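Local coordinates for protein HTH-type transcriptional regulator PrpR (Mycobacterium tuberculosis, PDB 6D2S) that regulates transcription of the genes for short-chain fatty acid catabolism, through the glyoxylate and methylcitrate cycles, and is needed to assimilate cholesterol-derived propionate, at residues A[16-22]-A[169-175]; A[22-28]-A[130-134]. All blocks are in the same frame, centred on the assembly; numbering follows the deposited sequence.

Contact 1: A[16-22]-A[169-175]; sequences NYIHDLD and RLSTLQR. With NA (sodium ion), chain F.
N16 (58/29) is left-handed; Y17 (-143/123) and I18 (-112/96) are extended, and I18 is the N-cap of helix 19-31. Facing them, the chain leaves helix 163-170 through a type I beta turn, L170 to L173. The backbones meet at Y17 and T172, CA to CA 5.2 Å, where T172 CA gives a CA-H...O contact to N16 O (3.3 Å). A water joins N16 ND2 (2.8 Å) to S171 O (2.7 Å). Y17, chi1 t, lays one ring face against the backbone of Q174-R175; its OH accepts R175 NE and hydrogen-bonds H19 ND1, both at 2.7 Å. R175, chi1 and chi2 t, also salt-bridges E26. D22 anchors a salt-bridge network: R169 NH1 to D22 OD2 2.8 Å, R169 NH2 to D22 OD1 3.0 Å, and a weak R175 NH2 to D22 OD1 bond of 3.1 Å. T172 OG1 donates to R169 O (2.7 Å) and accepts from R169 NH1 (2.9 Å). D20 OD2 binds sodium at 2.3 Å, away from 169-175. This polar junction joins the start of helix 19-31 to the turn after helix 163-170, probably near where the IrrE-like and C-terminal family regions meet; Y129 (helix 116-135) and Y138 (helix 138-147) pack against it.

Contact 2: A[22-28]-A[130-134]; sequences DMAAERM and FAGAF
A25, whose CA-to-CB bond points toward helix 116-135, is the centre of this packing. Its CB sits over one face of the F130 ring, 4.1 Å from the ring centroid and 28° off the normal, a CH-pi contact. It lies 3.8 Å from A133 CB and 4.1 Å from F134 CB. Both phenylalanines take chi1 t; their CA-to-CB bonds leave sideways, yet the rings come close to helix 19-31. M28 (chi1 and chi2 t, chi3 m) runs past the edges of both rings: its CE meets F130 CZ (4.1 Å), its CB meets F134 CE2 (3.9 Å), and its SD stands 5.4 Å from the F134 centroid in an oblique Met-aromatic contact. D22 CG touches A133 CB at 4.0 Å, and a water bridges D22 OD1 (3.0 Å) and A133 O (2.8 Å), while the carboxylate is held by R169 and R175. The segment axes approach to 8.2 Å, roughly parallel, with a signed crossing of -40°; A25 and F134 have CA atoms 4.7 Å apart, D22 and A133 5.6 Å. Such close helix-helix packing rests on alanines at the crossing with larger side chains beside it, here joining helix 19-31 to helix 116-135, the latter in the IrrE-like family region.

Both contacts are buried and use helix 19-31, their centres about 10 Å apart, with D22 shared. Contact 1 joins the start of that helix to the exit from helix 163-170 and is mainly polar, built on charged pairs and ordered turns; its one exposed participant is H19. Contact 2, a turn further on, sets the same helix against helix 116-135 through apolar side chains, with water as the polar link between the segments. The two chemistries meet directly: R175 NH1 forms a 2.9 Å salt bridge with E26 OE1, and R169 NH2 packs 3.6 Å from A133 CB. One helix thereby spans an ionic junction and a hydrophobic helix interface.

Contact 1: A[16-22]-A[169-175]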
# COMPACT_ATOMS: atom_id res chain seq x y z
N ASN A 16 -7.57 8.38 4.66
CA ASN A 16 -6.60 7.48 4.03
C ASN A 16 -6.90 7.27 2.55
O ASN A 16 -6.59 6.21 1.99
CB ASN A 16 -6.54 6.14 4.76
CG ASN A 16 -5.95 6.25 6.16
OD1 ASN A 16 -5.06 7.07 6.41
ND2 ASN A 16 -6.43 5.43 7.08
N TYR A 17 -7.50 8.27 1.91
CA TYR A 17 -7.88 8.18 0.50
C TYR A 17 -7.64 9.54 -0.13
O TYR A 17 -8.17 10.54 0.34
CB TYR A 17 -9.35 7.74 0.35
CG TYR A 17 -9.82 7.87 -1.08
CD1 TYR A 17 -9.48 6.92 -2.02
CD2 TYR A 17 -10.58 8.96 -1.48
CE1 TYR A 17 -9.88 7.04 -3.34
CE2 TYR A 17 -10.99 9.11 -2.80
CZ TYR A 17 -10.63 8.14 -3.72
OH TYR A 17 -11.01 8.27 -5.03
N ILE A 18 -6.83 9.58 -1.19
CA ILE A 18 -6.41 10.83 -1.83
C ILE A 18 -7.05 10.86 -3.21
O ILE A 18 -6.50 10.30 -4.17
CB ILE A 18 -4.88 10.93 -1.93
CG1 ILE A 18 -4.21 10.59 -0.59
CG2 ILE A 18 -4.46 12.33 -2.46
CD1 ILE A 18 -4.58 11.55 0.57
N HIS A 19 -8.20 11.53 -3.33
CA HIS A 19 -9.05 11.34 -4.50
C HIS A 19 -8.35 11.72 -5.80
O HIS A 19 -8.40 10.97 -6.79
CB HIS A 19 -10.35 12.14 -4.35
CG HIS A 19 -11.31 11.93 -5.48
ND1 HIS A 19 -11.88 10.71 -5.75
CD2 HIS A 19 -11.77 12.79 -6.43
CE1 HIS A 19 -12.68 10.82 -6.80
NE2 HIS A 19 -12.63 12.07 -7.23
N ASP A 20 -7.73 12.90 -5.84
CA ASP A 20 -7.17 13.35 -7.12
C ASP A 20 -6.05 12.44 -7.60
O ASP A 20 -5.91 12.23 -8.81
CB ASP A 20 -6.67 14.80 -7.00
CG ASP A 20 -7.80 15.79 -6.79
OD1 ASP A 20 -8.90 15.58 -7.35
OD2 ASP A 20 -7.59 16.76 -6.04
N LEU A 21 -5.22 11.93 -6.68
CA LEU A 21 -4.15 11.02 -7.08
C LEU A 21 -4.69 9.65 -7.42
O LEU A 21 -4.20 9.00 -8.35
CB LEU A 21 -3.12 10.88 -5.97
CG LEU A 21 -1.97 11.85 -5.86
CD1 LEU A 21 -1.07 11.35 -4.72
CD2 LEU A 21 -1.22 11.96 -7.19
N ASP A 22 -5.66 9.17 -6.64
CA ASP A 22 -6.27 7.88 -6.91
C ASP A 22 -6.91 7.88 -8.30
O ASP A 22 -6.72 6.95 -9.09
CB ASP A 22 -7.29 7.55 -5.82
CG ASP A 22 -7.41 6.06 -5.54
OD1 ASP A 22 -7.84 5.34 -6.46
OD2 ASP A 22 -7.05 5.63 -4.43
N ARG A 169 -3.54 -1.23 0.24
CA ARG A 169 -4.57 -0.77 -0.69
C ARG A 169 -5.98 -0.99 -0.13
O ARG A 169 -6.86 -0.14 -0.28
CB ARG A 169 -4.43 -1.46 -2.05
CG ARG A 169 -5.36 -0.89 -3.09
CD ARG A 169 -4.94 0.54 -3.51
NE ARG A 169 -5.63 1.00 -4.72
CZ ARG A 169 -6.30 2.16 -4.83
NH1 ARG A 169 -6.40 2.98 -3.79
NH2 ARG A 169 -6.86 2.50 -5.99
N LEU A 170 -6.22 -2.14 0.51
CA LEU A 170 -7.54 -2.37 1.10
C LEU A 170 -7.88 -1.27 2.11
O LEU A 170 -9.03 -0.83 2.21
CB LEU A 170 -7.61 -3.75 1.75
CG LEU A 170 -7.61 -4.96 0.82
CD1 LEU A 170 -7.42 -6.26 1.61
CD2 LEU A 170 -8.94 -5.02 0.05
N SER A 171 -6.87 -0.78 2.82
CA SER A 171 -7.09 0.26 3.82
C SER A 171 -7.30 1.65 3.21
O SER A 171 -7.58 2.59 3.96
CB SER A 171 -5.91 0.31 4.80
OG SER A 171 -4.80 1.02 4.26
N THR A 172 -7.18 1.80 1.90
CA THR A 172 -7.42 3.08 1.23
C THR A 172 -8.78 3.15 0.54
O THR A 172 -9.04 4.15 -0.13
CB THR A 172 -6.33 3.39 0.19
OG1 THR A 172 -6.41 2.45 -0.91
CG2 THR A 172 -4.93 3.34 0.82
N LEU A 173 -9.62 2.12 0.62
CA LEU A 173 -10.84 2.07 -0.19
C LEU A 173 -11.95 2.91 0.45
O LEU A 173 -13.01 2.41 0.84
CB LEU A 173 -11.29 0.63 -0.41
CG LEU A 173 -10.27 -0.25 -1.14
CD1 LEU A 173 -10.86 -1.61 -1.47
CD2 LEU A 173 -9.73 0.44 -2.41
N GLN A 174 -11.70 4.22 0.53
CA GLN A 174 -12.67 5.18 1.05
C GLN A 174 -13.15 6.17 -0.01
O GLN A 174 -13.53 7.30 0.31
CB GLN A 174 -12.10 5.93 2.25
CG GLN A 174 -12.15 5.13 3.56
CD GLN A 174 -11.13 4.00 3.61
OE1 GLN A 174 -11.49 2.83 3.67
NE2 GLN A 174 -9.85 4.35 3.57
N ARG A 175 -13.17 5.76 -1.27
CA ARG A 175 -13.69 6.65 -2.31
C ARG A 175 -15.18 6.87 -2.08
O ARG A 175 -15.93 5.89 -1.93
CB ARG A 175 -13.45 6.06 -3.71
CG ARG A 175 -14.05 6.92 -4.85
CD ARG A 175 -13.71 6.33 -6.23
NE ARG A 175 -12.28 6.39 -6.55
CZ ARG A 175 -11.76 5.90 -7.67
NH1 ARG A 175 -12.56 5.30 -8.56
NH2 ARG A 175 -10.45 5.99 -7.90
NA NA F . -9.03 18.57 -5.97
O HOH W 1 -7.43 2.82 6.61
O HOH W 2 -7.62 18.25 -3.36

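Contact 2: A[22-28]-A[130-134]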
# COMPACT_ATOMS: atom_id res chain seq x y z
N ASP A 22 -5.66 9.17 -6.64
CA ASP A 22 -6.27 7.88 -6.91
C ASP A 22 -6.91 7.88 -8.30
O ASP A 22 -6.72 6.95 -9.09
CB ASP A 22 -7.29 7.55 -5.82
CG ASP A 22 -7.41 6.06 -5.54
OD1 ASP A 22 -7.84 5.34 -6.46
OD2 ASP A 22 -7.05 5.63 -4.43
N MET A 23 -7.67 8.93 -8.61
CA MET A 23 -8.31 9.04 -9.92
C MET A 23 -7.29 9.24 -11.03
O MET A 23 -7.47 8.71 -12.14
CB MET A 23 -9.31 10.21 -9.92
CG MET A 23 -10.48 10.01 -8.99
SD MET A 23 -11.65 8.83 -9.71
CE MET A 23 -12.39 9.81 -11.01
N ALA A 24 -6.22 10.01 -10.78
CA ALA A 24 -5.21 10.19 -11.82
C ALA A 24 -4.55 8.87 -12.18
O ALA A 24 -4.33 8.57 -13.36
CB ALA A 24 -4.17 11.22 -11.37
N ALA A 25 -4.24 8.05 -11.17
CA ALA A 25 -3.64 6.74 -11.42
C ALA A 25 -4.58 5.86 -12.23
O ALA A 25 -4.19 5.23 -13.22
CB ALA A 25 -3.28 6.06 -10.09
N GLU A 26 -5.85 5.80 -11.81
CA GLU A 26 -6.81 4.93 -12.49
C GLU A 26 -7.05 5.40 -13.92
O GLU A 26 -7.13 4.58 -14.84
CB GLU A 26 -8.12 4.90 -11.69
CG GLU A 26 -9.08 3.82 -12.18
CD GLU A 26 -10.30 3.66 -11.29
OE1 GLU A 26 -10.65 4.63 -10.57
OE2 GLU A 26 -10.93 2.58 -11.33
N ARG A 27 -7.15 6.71 -14.13
CA ARG A 27 -7.35 7.21 -15.48
C ARG A 27 -6.12 6.96 -16.35
O ARG A 27 -6.25 6.59 -17.53
CB ARG A 27 -7.72 8.69 -15.45
CG ARG A 27 -9.08 8.93 -14.79
CD ARG A 27 -9.55 10.38 -14.84
NE ARG A 27 -8.84 11.24 -13.89
CZ ARG A 27 -9.36 12.34 -13.36
NH1 ARG A 27 -10.59 12.72 -13.67
NH2 ARG A 27 -8.64 13.06 -12.50
N MET A 28 -4.92 7.13 -15.79
CA MET A 28 -3.73 6.87 -16.59
C MET A 28 -3.61 5.39 -16.94
O MET A 28 -3.25 5.04 -18.07
CB MET A 28 -2.48 7.36 -15.86
CG MET A 28 -1.26 7.44 -16.75
SD MET A 28 0.15 8.09 -15.86
CE MET A 28 -0.57 9.54 -15.10
N PHE A 130 0.20 6.88 -4.97
CA PHE A 130 -0.09 6.81 -6.40
C PHE A 130 0.33 5.47 -6.99
O PHE A 130 -0.41 4.88 -7.79
CB PHE A 130 0.63 7.96 -7.13
CG PHE A 130 0.46 7.93 -8.62
CD1 PHE A 130 -0.59 8.61 -9.23
CD2 PHE A 130 1.37 7.24 -9.42
CE1 PHE A 130 -0.73 8.60 -10.61
CE2 PHE A 130 1.23 7.23 -10.79
CZ PHE A 130 0.18 7.90 -11.39
N ALA A 131 1.53 4.98 -6.63
CA ALA A 131 2.00 3.72 -7.19
C ALA A 131 1.06 2.58 -6.81
O ALA A 131 0.72 1.74 -7.64
CB ALA A 131 3.42 3.42 -6.73
N GLY A 132 0.61 2.55 -5.55
CA GLY A 132 -0.37 1.55 -5.15
C GLY A 132 -1.67 1.67 -5.93
O GLY A 132 -2.30 0.67 -6.27
N ALA A 133 -2.11 2.91 -6.19
CA ALA A 133 -3.37 3.11 -6.89
C ALA A 133 -3.24 2.87 -8.39
O ALA A 133 -4.26 2.66 -9.06
CB ALA A 133 -3.90 4.53 -6.64
N PHE A 134 -2.02 2.86 -8.91
CA PHE A 134 -1.81 2.52 -10.32
C PHE A 134 -1.75 1.00 -10.51
O PHE A 134 -2.39 0.45 -11.42
CB PHE A 134 -0.51 3.18 -10.81
CG PHE A 134 -0.37 3.17 -12.31
CD1 PHE A 134 -0.00 2.00 -12.97
CD2 PHE A 134 -0.63 4.30 -13.05
CE1 PHE A 134 0.11 1.97 -14.35
CE2 PHE A 134 -0.53 4.27 -14.44
CZ PHE A 134 -0.15 3.10 -15.08
O HOH W 3 -6.82 3.77 -8.86